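PDB 4NZJ: putative alpha-galactosidase from Bacteroides fragilis, which probably hydrolyses terminal, non-reducing alpha-D-galactose residues of alpha-D-galactosides such as galactose oligosaccharides, galactomannans and galactolipids. Local coordinates for residues Asn23-Pro28 with Arg243-Ile249; Thr27-Ile33 with Thr58-Val64; Arg412-Phe418 with Gln467-Phe473. All coordinates share one frame. Where two conformers were deposited one is given. Residues are numbered along the deposited sequence.

Interaction 1 (Asn23-Pro28 with Arg243-Ile249); sequences NYPSTP and RATNRSI
A type II beta turn, Tyr24 to Thr27, joins strands 20-23 and 28-36 of the N-terminal Ig-like domain and docks on the loop that leads from helix 228-243 to strand 250-254 of the catalytic TIM barrel. Pro25 (-63/149) and Ser26 (60/31) hold the turn's corners; across the interface Tyr24 lies 5.7 Å from Ser248 and Thr27 4.9 Å from Arg247, CA to CA. Ser248 (chi1 m) points its hydroxyl into the turn and is used in both senses: OG accepts from Tyr24 N at 2.9 Å (angle 156°) and donates to Thr27 OG1 at 2.7 Å. Thr27, in rotamer p, passes the chain on, its OG1 donating to Tyr24 O at 2.9 Å. Backbone polar groups are bridged by solvent, one water accepting from Ser248 N (2.9 Å) and donating to Pro28 O (2.8 Å). Arg247 extends past Pro28, NH1 to CG 3.5 Å, but its polar end belongs to the barrel, with NH2 in a salt bridge to Asp215 and NE bonded to Val214 O. Tyr24 (chi1 m) lays its ring against Arg243, whose guanidinium lies over one ring face in a cation-pi contact, Arg243 CZ 4.5 Å from the Tyr24 ring centroid and 26° off the normal. Tyr24 OH is 2.8 Å from a second water, which donates to Ile249 O at 2.7 Å.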
loop_
_atom_site.group_PDB
_atom_site.type_symbol
_atom_site.label_atom_id
_atom_site.label_comp_id
_atom_site.label_asym_id
_atom_site.label_seq_id
_atom_site.Cartn_x
_atom_site.Cartn_y
_atom_site.Cartn_z
ATOM N N ASN A 23 1.584 11.752 -10.834
ATOM C CA ASN A 23 0.226 12.078 -11.257
ATOM C C ASN A 23 0.215 12.364 -12.761
ATOM O O ASN A 23 1.222 12.801 -13.311
ATOM C CB ASN A 23 -0.281 13.298 -10.479
ATOM C CG ASN A 23 -1.796 13.360 -10.385
ATOM O OD1 ASN A 23 -2.417 14.360 -10.760
ATOM N ND2 ASN A 23 -2.398 12.307 -9.868
ATOM N N TYR A 24 -0.909 12.103 -13.428
ATOM C CA TYR A 24 -1.045 12.447 -14.845
ATOM C C TYR A 24 -1.228 13.953 -15.017
ATOM O O TYR A 24 -1.853 14.605 -14.174
ATOM C CB TYR A 24 -2.243 11.750 -15.507
ATOM C CG TYR A 24 -2.271 10.233 -15.475
ATOM C CD1 TYR A 24 -1.107 9.479 -15.420
ATOM C CD2 TYR A 24 -3.485 9.555 -15.544
ATOM C CE1 TYR A 24 -1.150 8.092 -15.406
ATOM C CE2 TYR A 24 -3.540 8.173 -15.528
ATOM C CZ TYR A 24 -2.369 7.447 -15.461
ATOM O OH TYR A 24 -2.417 6.068 -15.438
ATOM N N PRO A 25 -0.716 14.510 -16.129
ATOM C CA PRO A 25 -0.978 15.925 -16.406
ATOM C C PRO A 25 -2.468 16.194 -16.620
ATOM O O PRO A 25 -3.193 15.323 -17.093
ATOM C CB PRO A 25 -0.182 16.190 -17.692
ATOM C CG PRO A 25 0.015 14.855 -18.314
ATOM C CD PRO A 25 0.095 13.879 -17.187
ATOM N N SER A 26 -2.918 17.392 -16.250
ATOM C CA SER A 26 -4.302 17.805 -16.459
ATOM C C SER A 26 -5.336 16.923 -15.754
ATOM O O SER A 26 -6.464 16.770 -16.234
ATOM C CB SER A 26 -4.608 17.906 -17.957
ATOM O OG SER A 26 -3.727 18.829 -18.564
ATOM N N THR A 27 -4.950 16.355 -14.611
ATOM C CA THR A 27 -5.879 15.654 -13.734
ATOM C C THR A 27 -5.748 16.221 -12.325
ATOM O O THR A 27 -4.712 16.804 -11.987
ATOM C CB THR A 27 -5.614 14.140 -13.689
ATOM O OG1 THR A 27 -4.373 13.880 -13.023
ATOM C CG2 THR A 27 -5.591 13.555 -15.097
ATOM N N PRO A 28 -6.801 16.082 -11.505
ATOM C CA PRO A 28 -6.698 16.579 -10.137
ATOM C C PRO A 28 -5.576 15.924 -9.346
ATOM O O PRO A 28 -5.330 14.718 -9.480
ATOM C CB PRO A 28 -8.065 16.245 -9.541
ATOM C CG PRO A 28 -8.985 16.256 -10.719
ATOM C CD PRO A 28 -8.174 15.652 -11.823
ATOM N N ARG A 243 -7.787 5.487 -18.701
ATOM C CA ARG A 243 -6.867 6.508 -19.215
ATOM C C ARG A 243 -7.591 7.530 -20.082
ATOM O O ARG A 243 -7.085 8.623 -20.315
ATOM C CB ARG A 243 -5.739 5.871 -20.031
ATOM C CG ARG A 243 -4.774 5.019 -19.226
ATOM C CD ARG A 243 -3.978 5.834 -18.217
ATOM N NE ARG A 243 -3.231 6.938 -18.818
ATOM C CZ ARG A 243 -2.065 6.810 -19.446
ATOM N NH1 ARG A 243 -1.499 5.616 -19.581
ATOM N NH2 ARG A 243 -1.466 7.878 -19.947
ATOM N N ALA A 244 -8.779 7.172 -20.568
ATOM C CA ALA A 244 -9.575 8.083 -21.382
ATOM C C ALA A 244 -10.343 9.101 -20.527
ATOM O O ALA A 244 -10.887 10.064 -21.064
ATOM C CB ALA A 244 -10.539 7.307 -22.274
ATOM N N THR A 245 -10.387 8.891 -19.211
ATOM C CA THR A 245 -11.056 9.826 -18.301
ATOM C C THR A 245 -10.144 10.992 -17.962
ATOM O O THR A 245 -8.977 11.014 -18.356
ATOM C CB THR A 245 -11.468 9.164 -16.968
ATOM O OG1 THR A 245 -10.316 8.956 -16.139
ATOM C CG2 THR A 245 -12.186 7.835 -17.204
ATOM N N ASN A 246 -10.676 11.945 -17.199
ATOM C CA ASN A 246 -9.903 13.117 -16.773
ATOM C C ASN A 246 -9.331 13.011 -15.352
ATOM O O ASN A 246 -9.062 14.024 -14.709
ATOM C CB ASN A 246 -10.746 14.392 -16.930
ATOM C CG ASN A 246 -11.992 14.403 -16.051
ATOM O OD1 ASN A 246 -12.267 13.463 -15.305
ATOM N ND2 ASN A 246 -12.758 15.487 -16.144
ATOM N N ARG A 247 -9.141 11.786 -14.865
ATOM C CA ARG A 247 -8.534 11.566 -13.549
ATOM C C ARG A 247 -7.339 10.629 -13.636
ATOM O O ARG A 247 -7.225 9.833 -14.570
ATOM C CB ARG A 247 -9.541 10.970 -12.560
ATOM C CG ARG A 247 -10.676 11.887 -12.162
ATOM C CD ARG A 247 -11.433 11.327 -10.970
ATOM N NE ARG A 247 -10.729 11.498 -9.701
ATOM C CZ ARG A 247 -10.640 12.645 -9.025
ATOM N NH1 ARG A 247 -11.191 13.761 -9.498
ATOM N NH2 ARG A 247 -9.985 12.686 -7.873
ATOM N N SER A 248 -6.466 10.721 -12.641
ATOM C CA SER A 248 -5.409 9.735 -12.444
ATOM C C SER A 248 -5.973 8.600 -11.604
ATOM O O SER A 248 -5.990 8.680 -10.374
ATOM C CB SER A 248 -4.205 10.350 -11.730
ATOM O OG SER A 248 -3.561 11.301 -12.544
ATOM N N ILE A 249 -6.452 7.550 -12.267
ATOM C CA ILE A 249 -7.052 6.417 -11.565
ATOM C C ILE A 249 -6.094 5.228 -11.515
ATOM O O ILE A 249 -5.707 4.667 -12.551
ATOM C CB ILE A 249 -8.398 5.996 -12.191
ATOM C CG1 ILE A 249 -9.344 7.204 -12.256
ATOM C CG2 ILE A 249 -9.024 4.868 -11.378
ATOM C CD1 ILE A 249 -10.717 6.911 -12.826
HETATM O O HOH W 1 -4.893 4.808 -15.156
HETATM O O HOH W 2 -6.917 12.741 -10.621
#

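Interaction 2 (Thr27-Ile33 with Thr58-Val64); sequences TPFIFYI and TGIISGV
Ile61 lies alongside the rings of Phe29 and Phe31, its CG2 3.7 Å from Phe29 CE1 and its CD1 4.2 Å from Phe31 CD2, at that ring's edge. This is one antiparallel strand pair, 28-32 with 60-64, at the middle of a four-stranded sheet of the Ig-like domain; the short segment axes approach to 4.5 Å at 177°. Phe29 with Gly63 and Phe31 with Ile61 are hydrogen-bonded pairs, CA to CA 5.3 and 5.1 Å, while Ile30 with Ser62 and Tyr32 with Ile60 are non-hydrogen-bonded. Bonds run both ways: Phe29 N to Gly63 O 2.8 Å, Gly63 N to Phe29 O 3.1 Å, Phe31 N to Ile61 O 2.8 Å and Ile61 N to Phe31 O 2.8 Å. Beyond the last pair, Ile33 N donates to Gly59 O at 2.9 Å.

Both phenylalanines are chi1 t and Ile61 is m. Their face meets the domain's second sheet, where Phe29 packs on Ile90 and Phe31 and Ile61 on Leu88, giving the sandwich core. Ile30, Tyr32, Ile60 and Ser62 occupy the sheet's opposite face, with Tyr32 CD1 4.0 Å from Ile60 CG1 and Ile30 CG2 4.0 Å from Ile60 CG2; Tyr32 (t) bonds Asp133 through OH and makes a cation-pi contact with Arg132, joining this sheet to the catalytic domain. Gly59 takes positive phi (76/16), and a CB there would sit tightly, 3.3 Å from Tyr32 CE1; that same CE1 lies 3.2 Å from Thr58 O, near the ring plane.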
loop_
_atom_site.group_PDB
_atom_site.type_symbol
_atom_site.label_atom_id
_atom_site.label_comp_id
_atom_site.label_asym_id
_atom_site.label_seq_id
_atom_site.Cartn_x
_atom_site.Cartn_y
_atom_site.Cartn_z
ATOM N N THR A 27 -4.950 16.355 -14.611
ATOM C CA THR A 27 -5.879 15.654 -13.734
ATOM C C THR A 27 -5.748 16.221 -12.325
ATOM O O THR A 27 -4.712 16.804 -11.987
ATOM C CB THR A 27 -5.614 14.140 -13.689
ATOM O OG1 THR A 27 -4.373 13.880 -13.023
ATOM C CG2 THR A 27 -5.591 13.555 -15.097
ATOM N N PRO A 28 -6.801 16.082 -11.505
ATOM C CA PRO A 28 -6.698 16.579 -10.137
ATOM C C PRO A 28 -5.576 15.924 -9.346
ATOM O O PRO A 28 -5.330 14.718 -9.480
ATOM C CB PRO A 28 -8.065 16.245 -9.541
ATOM C CG PRO A 28 -8.985 16.256 -10.719
ATOM C CD PRO A 28 -8.174 15.652 -11.823
ATOM N N PHE A 29 -4.908 16.739 -8.535
ATOM C CA PHE A 29 -3.785 16.327 -7.716
ATOM C C PHE A 29 -4.151 16.615 -6.265
ATOM O O PHE A 29 -4.584 17.722 -5.947
ATOM C CB PHE A 29 -2.547 17.138 -8.116
ATOM C CG PHE A 29 -1.305 16.798 -7.342
ATOM C CD1 PHE A 29 -1.116 17.275 -6.047
ATOM C CD2 PHE A 29 -0.296 16.044 -7.925
ATOM C CE1 PHE A 29 0.032 16.976 -5.337
ATOM C CE2 PHE A 29 0.859 15.746 -7.222
ATOM C CZ PHE A 29 1.020 16.213 -5.926
ATOM N N ILE A 30 -3.997 15.619 -5.396
ATOM C CA ILE A 30 -4.166 15.813 -3.952
ATOM C C ILE A 30 -3.101 15.038 -3.195
ATOM O O ILE A 30 -2.901 13.857 -3.434
ATOM C CB ILE A 30 -5.561 15.368 -3.457
ATOM C CG1 ILE A 30 -6.646 16.211 -4.135
ATOM C CG2 ILE A 30 -5.655 15.510 -1.939
ATOM C CD1 ILE A 30 -8.051 15.978 -3.630
ATOM N N PHE A 31 -2.401 15.718 -2.292
ATOM C CA PHE A 31 -1.426 15.056 -1.440
ATOM C C PHE A 31 -1.401 15.688 -0.061
ATOM O O PHE A 31 -1.034 16.854 0.093
ATOM C CB PHE A 31 -0.025 15.127 -2.048
ATOM C CG PHE A 31 1.013 14.394 -1.250
ATOM C CD1 PHE A 31 0.994 13.010 -1.183
ATOM C CD2 PHE A 31 2.009 15.085 -0.563
ATOM C CE1 PHE A 31 1.951 12.324 -0.447
ATOM C CE2 PHE A 31 2.968 14.405 0.171
ATOM C CZ PHE A 31 2.938 13.022 0.227
ATOM N N TYR A 32 -1.802 14.911 0.939
ATOM C CA TYR A 32 -1.617 15.312 2.322
ATOM C C TYR A 32 -0.192 14.951 2.719
ATOM O O TYR A 32 0.257 13.829 2.488
ATOM C CB TYR A 32 -2.617 14.609 3.249
ATOM C CG TYR A 32 -2.326 14.812 4.718
ATOM C CD1 TYR A 32 -2.665 16.002 5.358
ATOM C CD2 TYR A 32 -1.689 13.828 5.465
ATOM C CE1 TYR A 32 -2.394 16.197 6.705
ATOM C CE2 TYR A 32 -1.422 14.014 6.809
ATOM C CZ TYR A 32 -1.774 15.203 7.423
ATOM O OH TYR A 32 -1.505 15.415 8.757
ATOM N N ILE A 33 0.505 15.906 3.322
ATOM C CA ILE A 33 1.889 15.701 3.732
ATOM C C ILE A 33 1.897 14.924 5.052
ATOM O O ILE A 33 1.580 15.489 6.095
ATOM C CB ILE A 33 2.630 17.036 3.904
ATOM C CG1 ILE A 33 2.602 17.838 2.594
ATOM C CG2 ILE A 33 4.066 16.785 4.364
ATOM C CD1 ILE A 33 2.908 19.309 2.779
ATOM N N THR A 58 -3.954 22.710 6.870
ATOM C CA THR A 58 -4.367 21.311 6.745
ATOM C C THR A 58 -3.274 20.373 6.235
ATOM O O THR A 58 -3.420 19.152 6.322
ATOM C CB THR A 58 -5.571 21.169 5.804
ATOM O OG1 THR A 58 -5.166 21.474 4.467
ATOM C CG2 THR A 58 -6.708 22.093 6.231
ATOM N N GLY A 59 -2.203 20.930 5.678
ATOM C CA GLY A 59 -1.109 20.127 5.137
ATOM C C GLY A 59 -1.405 19.477 3.795
ATOM O O GLY A 59 -0.683 18.573 3.380
ATOM N N ILE A 60 -2.448 19.938 3.104
ATOM C CA ILE A 60 -2.846 19.346 1.829
ATOM C C ILE A 60 -2.383 20.187 0.643
ATOM O O ILE A 60 -2.675 21.380 0.562
ATOM C CB ILE A 60 -4.371 19.149 1.746
ATOM C CG1 ILE A 60 -4.835 18.195 2.855
ATOM C CG2 ILE A 60 -4.765 18.622 0.367
ATOM C CD1 ILE A 60 -6.338 18.112 3.016
ATOM N N ILE A 61 -1.649 19.545 -0.261
ATOM C CA ILE A 61 -1.290 20.121 -1.553
ATOM C C ILE A 61 -2.367 19.708 -2.546
ATOM O O ILE A 61 -2.662 18.522 -2.677
ATOM C CB ILE A 61 0.055 19.575 -2.059
ATOM C CG1 ILE A 61 1.180 19.908 -1.079
ATOM C CG2 ILE A 61 0.362 20.111 -3.454
ATOM C CD1 ILE A 61 2.489 19.212 -1.395
ATOM N N SER A 62 -2.945 20.672 -3.255
ATOM C CA SER A 62 -3.977 20.351 -4.238
ATOM C C SER A 62 -3.914 21.253 -5.453
ATOM O O SER A 62 -3.350 22.345 -5.403
ATOM C CB SER A 62 -5.366 20.440 -3.605
ATOM O OG SER A 62 -5.673 21.765 -3.239
ATOM N N GLY A 63 -4.500 20.778 -6.547
ATOM C CA GLY A 63 -4.582 21.549 -7.783
ATOM C C GLY A 63 -4.507 20.655 -9.003
ATOM O O GLY A 63 -4.911 19.489 -8.952
ATOM N N VAL A 64 -3.996 21.216 -10.097
ATOM C CA VAL A 64 -3.801 20.498 -11.349
ATOM C C VAL A 64 -2.498 20.962 -11.995
ATOM O O VAL A 64 -2.266 22.161 -12.113
ATOM C CB VAL A 64 -4.960 20.766 -12.335
ATOM C CG1 VAL A 64 -4.694 20.091 -13.676
ATOM C CG2 VAL A 64 -6.287 20.291 -11.753
#

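Interaction 3 (Arg412-Phe418 with Gln467-Phe473); sequences RKAVACF and QCKVYIF
Strands 413-418 and 468-473 pair antiparallel in the C-terminal beta sandwich, their short axes 4.6 Å apart at 157°. Lys413-Phe473, Val415-Tyr471 and Cys417-Lys469 are hydrogen-bonded pairs, each linked by two N-H...O hydrogen bonds; Val415 N to Tyr471 O, 2.7 Å, is the shortest link. On one face the small Ala416 forms a hollow into which Cys468 and Val470 reach: Ala416 CB lies 3.8 Å from Cys468 SG and 4.0 Å from Val470 CG2; Phe418 (chi1 t) sets CD1 4.0 Å from Cys468 CB. Helix 341-353 of the barrel covers this face through Ser346, Leu350 and Met353. On the other face Val415 (t) pushes CG2 to 3.7 Å from Phe473 CD1. Arg412 folds its guanidinium over Ile472, CZ 3.5 Å from CG2, with NE in a salt bridge to Asp410. Backbone hydrogen bonds thus set the register, while apolar side chains of the Ala416 face bind the sheet to that barrel helix, and Tyr471 and Cys417 of the other face pack on strand 458-463.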
loop_
_atom_site.group_PDB
_atom_site.type_symbol
_atom_site.label_atom_id
_atom_site.label_comp_id
_atom_site.label_asym_id
_atom_site.label_seq_id
_atom_site.Cartn_x
_atom_site.Cartn_y
_atom_site.Cartn_z
ATOM N N ARG A 412 22.461 1.911 0.303
ATOM C CA ARG A 412 22.456 0.950 1.400
ATOM C C ARG A 412 21.572 -0.252 1.053
ATOM O O ARG A 412 20.884 -0.254 0.031
ATOM C CB ARG A 412 21.967 1.616 2.686
ATOM C CG ARG A 412 22.844 2.775 3.140
ATOM C CD ARG A 412 22.469 3.256 4.533
ATOM N NE ARG A 412 21.147 3.877 4.571
ATOM C CZ ARG A 412 20.467 4.159 5.681
ATOM N NH1 ARG A 412 20.958 3.864 6.880
ATOM N NH2 ARG A 412 19.272 4.729 5.592
ATOM N N LYS A 413 21.612 -1.272 1.908
ATOM C CA LYS A 413 20.800 -2.476 1.742
ATOM C C LYS A 413 20.042 -2.762 3.032
ATOM O O LYS A 413 20.649 -2.847 4.101
ATOM C CB LYS A 413 21.677 -3.687 1.406
ATOM C CG LYS A 413 22.192 -3.729 -0.024
ATOM C CD LYS A 413 23.004 -4.992 -0.273
ATOM C CE LYS A 413 23.474 -5.092 -1.716
ATOM N NZ LYS A 413 24.530 -4.095 -2.050
ATOM N N ALA A 414 18.725 -2.904 2.938
ATOM C CA ALA A 414 17.935 -3.369 4.070
ATOM C C ALA A 414 18.001 -4.896 4.079
ATOM O O ALA A 414 17.879 -5.532 3.031
ATOM C CB ALA A 414 16.492 -2.899 3.967
ATOM N N VAL A 415 18.221 -5.471 5.260
ATOM C CA VAL A 415 18.336 -6.913 5.422
ATOM C C VAL A 415 17.359 -7.355 6.501
ATOM O O VAL A 415 17.404 -6.847 7.620
ATOM C CB VAL A 415 19.775 -7.318 5.807
ATOM C CG1 VAL A 415 19.868 -8.817 6.090
ATOM C CG2 VAL A 415 20.753 -6.914 4.713
ATOM N N ALA A 416 16.479 -8.293 6.163
ATOM C CA ALA A 416 15.519 -8.832 7.123
ATOM C C ALA A 416 15.854 -10.285 7.409
ATOM O O ALA A 416 15.952 -11.090 6.481
ATOM C CB ALA A 416 14.104 -8.722 6.586
ATOM N N CYS A 417 16.029 -10.604 8.687
ATOM C CA CYS A 417 16.249 -11.972 9.140
ATOM C C CYS A 417 14.951 -12.463 9.742
ATOM O O CYS A 417 14.506 -11.942 10.760
ATOM C CB CYS A 417 17.359 -12.020 10.185
ATOM S SG CYS A 417 18.923 -11.323 9.624
ATOM N N PHE A 418 14.332 -13.448 9.098
ATOM C CA PHE A 418 12.988 -13.867 9.455
ATOM C C PHE A 418 12.970 -15.315 9.896
ATOM O O PHE A 418 13.260 -16.216 9.116
ATOM C CB PHE A 418 12.056 -13.653 8.267
ATOM C CG PHE A 418 10.703 -14.291 8.420
ATOM C CD1 PHE A 418 9.962 -14.134 9.587
ATOM C CD2 PHE A 418 10.153 -15.033 7.373
ATOM C CE1 PHE A 418 8.707 -14.711 9.713
ATOM C CE2 PHE A 418 8.901 -15.614 7.495
ATOM C CZ PHE A 418 8.178 -15.454 8.664
ATOM N N GLN A 467 9.833 -14.333 14.648
ATOM C CA GLN A 467 10.276 -12.945 14.653
ATOM C C GLN A 467 11.086 -12.575 13.408
ATOM O O GLN A 467 11.871 -13.374 12.888
ATOM C CB GLN A 467 11.116 -12.644 15.901
ATOM C CG GLN A 467 11.549 -11.181 15.990
ATOM C CD GLN A 467 12.187 -10.830 17.315
ATOM O OE1 GLN A 467 12.822 -11.664 17.954
ATOM N NE2 GLN A 467 12.024 -9.578 17.736
ATOM N N CYS A 468 10.903 -11.334 12.970
ATOM C CA CYS A 468 11.670 -10.755 11.889
ATOM C C CYS A 468 12.375 -9.517 12.424
ATOM O O CYS A 468 11.714 -8.597 12.918
ATOM C CB CYS A 468 10.741 -10.377 10.748
ATOM S SG CYS A 468 11.585 -9.729 9.296
ATOM N N LYS A 469 13.705 -9.517 12.383
ATOM C CA LYS A 469 14.480 -8.326 12.716
ATOM C C LYS A 469 15.089 -7.757 11.451
ATOM O O LYS A 469 15.559 -8.503 10.583
ATOM C CB LYS A 469 15.567 -8.626 13.745
ATOM C CG LYS A 469 15.026 -8.797 15.152
ATOM C CD LYS A 469 16.135 -9.048 16.157
ATOM C CE LYS A 469 15.580 -9.146 17.565
ATOM N NZ LYS A 469 16.644 -9.353 18.576
ATOM N N VAL A 470 15.075 -6.434 11.353
ATOM C CA VAL A 470 15.517 -5.741 10.151
ATOM C C VAL A 470 16.667 -4.793 10.472
ATOM O O VAL A 470 16.707 -4.154 11.537
ATOM C CB VAL A 470 14.350 -4.968 9.499
ATOM C CG1 VAL A 470 14.801 -4.251 8.231
ATOM C CG2 VAL A 470 13.189 -5.905 9.207
ATOM N N TYR A 471 17.606 -4.722 9.535
ATOM C CA TYR A 471 18.808 -3.922 9.650
ATOM C C TYR A 471 19.054 -3.198 8.338
ATOM O O TYR A 471 18.632 -3.668 7.286
ATOM C CB TYR A 471 20.001 -4.827 9.960
ATOM C CG TYR A 471 19.818 -5.652 11.208
ATOM C CD1 TYR A 471 19.137 -6.864 11.167
ATOM C CD2 TYR A 471 20.295 -5.207 12.437
ATOM C CE1 TYR A 471 18.950 -7.616 12.313
ATOM C CE2 TYR A 471 20.111 -5.956 13.590
ATOM C CZ TYR A 471 19.437 -7.160 13.516
ATOM O OH TYR A 471 19.245 -7.918 14.648
ATOM N N ILE A 472 19.713 -2.046 8.397
ATOM C CA ILE A 472 20.141 -1.362 7.177
ATOM C C ILE A 472 21.661 -1.272 7.180
ATOM O O ILE A 472 22.256 -0.651 8.062
ATOM C CB ILE A 472 19.507 0.040 7.019
ATOM C CG1 ILE A 472 17.984 -0.051 7.073
ATOM C CG2 ILE A 472 19.955 0.669 5.702
ATOM C CD1 ILE A 472 17.280 1.289 7.002
ATOM N N PHE A 473 22.282 -1.905 6.185
ATOM C CA PHE A 473 23.733 -1.989 6.095
ATOM C C PHE A 473 24.287 -0.951 5.130
ATOM O O PHE A 473 23.749 -0.765 4.039
ATOM C CB PHE A 473 24.159 -3.385 5.619
ATOM C CG PHE A 473 24.107 -4.444 6.687
ATOM C CD1 PHE A 473 22.909 -5.039 7.037
ATOM C CD2 PHE A 473 25.269 -4.868 7.325
ATOM C CE1 PHE A 473 22.860 -6.026 8.011
ATOM C CE2 PHE A 473 25.227 -5.857 8.296
ATOM C CZ PHE A 473 24.021 -6.435 8.639
HETATM O O HOH W 3 23.237 1.885 7.656
#

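How the interactions relate
Two of the three contacts are intradomain strand pairs and one is a domain junction. Interactions 1 and 2 share Thr27 and Pro28, lie with centres 14 Å apart and touch through Ser26 CA and Val64 CG1 (3.6 Å), so the same two residues serve both barrel docking and the Ig-like sheet. Interactions 1 and 2 are both partly buried and interaction 3 is buried, 10 of its 14 touching residues against 7 of 14 in interaction 2; interaction 1 lacks regular pairing and relies on hydroxyls, waters and a cation-pi contact, while interactions 2 and 3 rely on backbone ladders and apolar faces. Interaction 3 stands apart, its centre 34 Å from interaction 2's and 37 Å from interaction 1's.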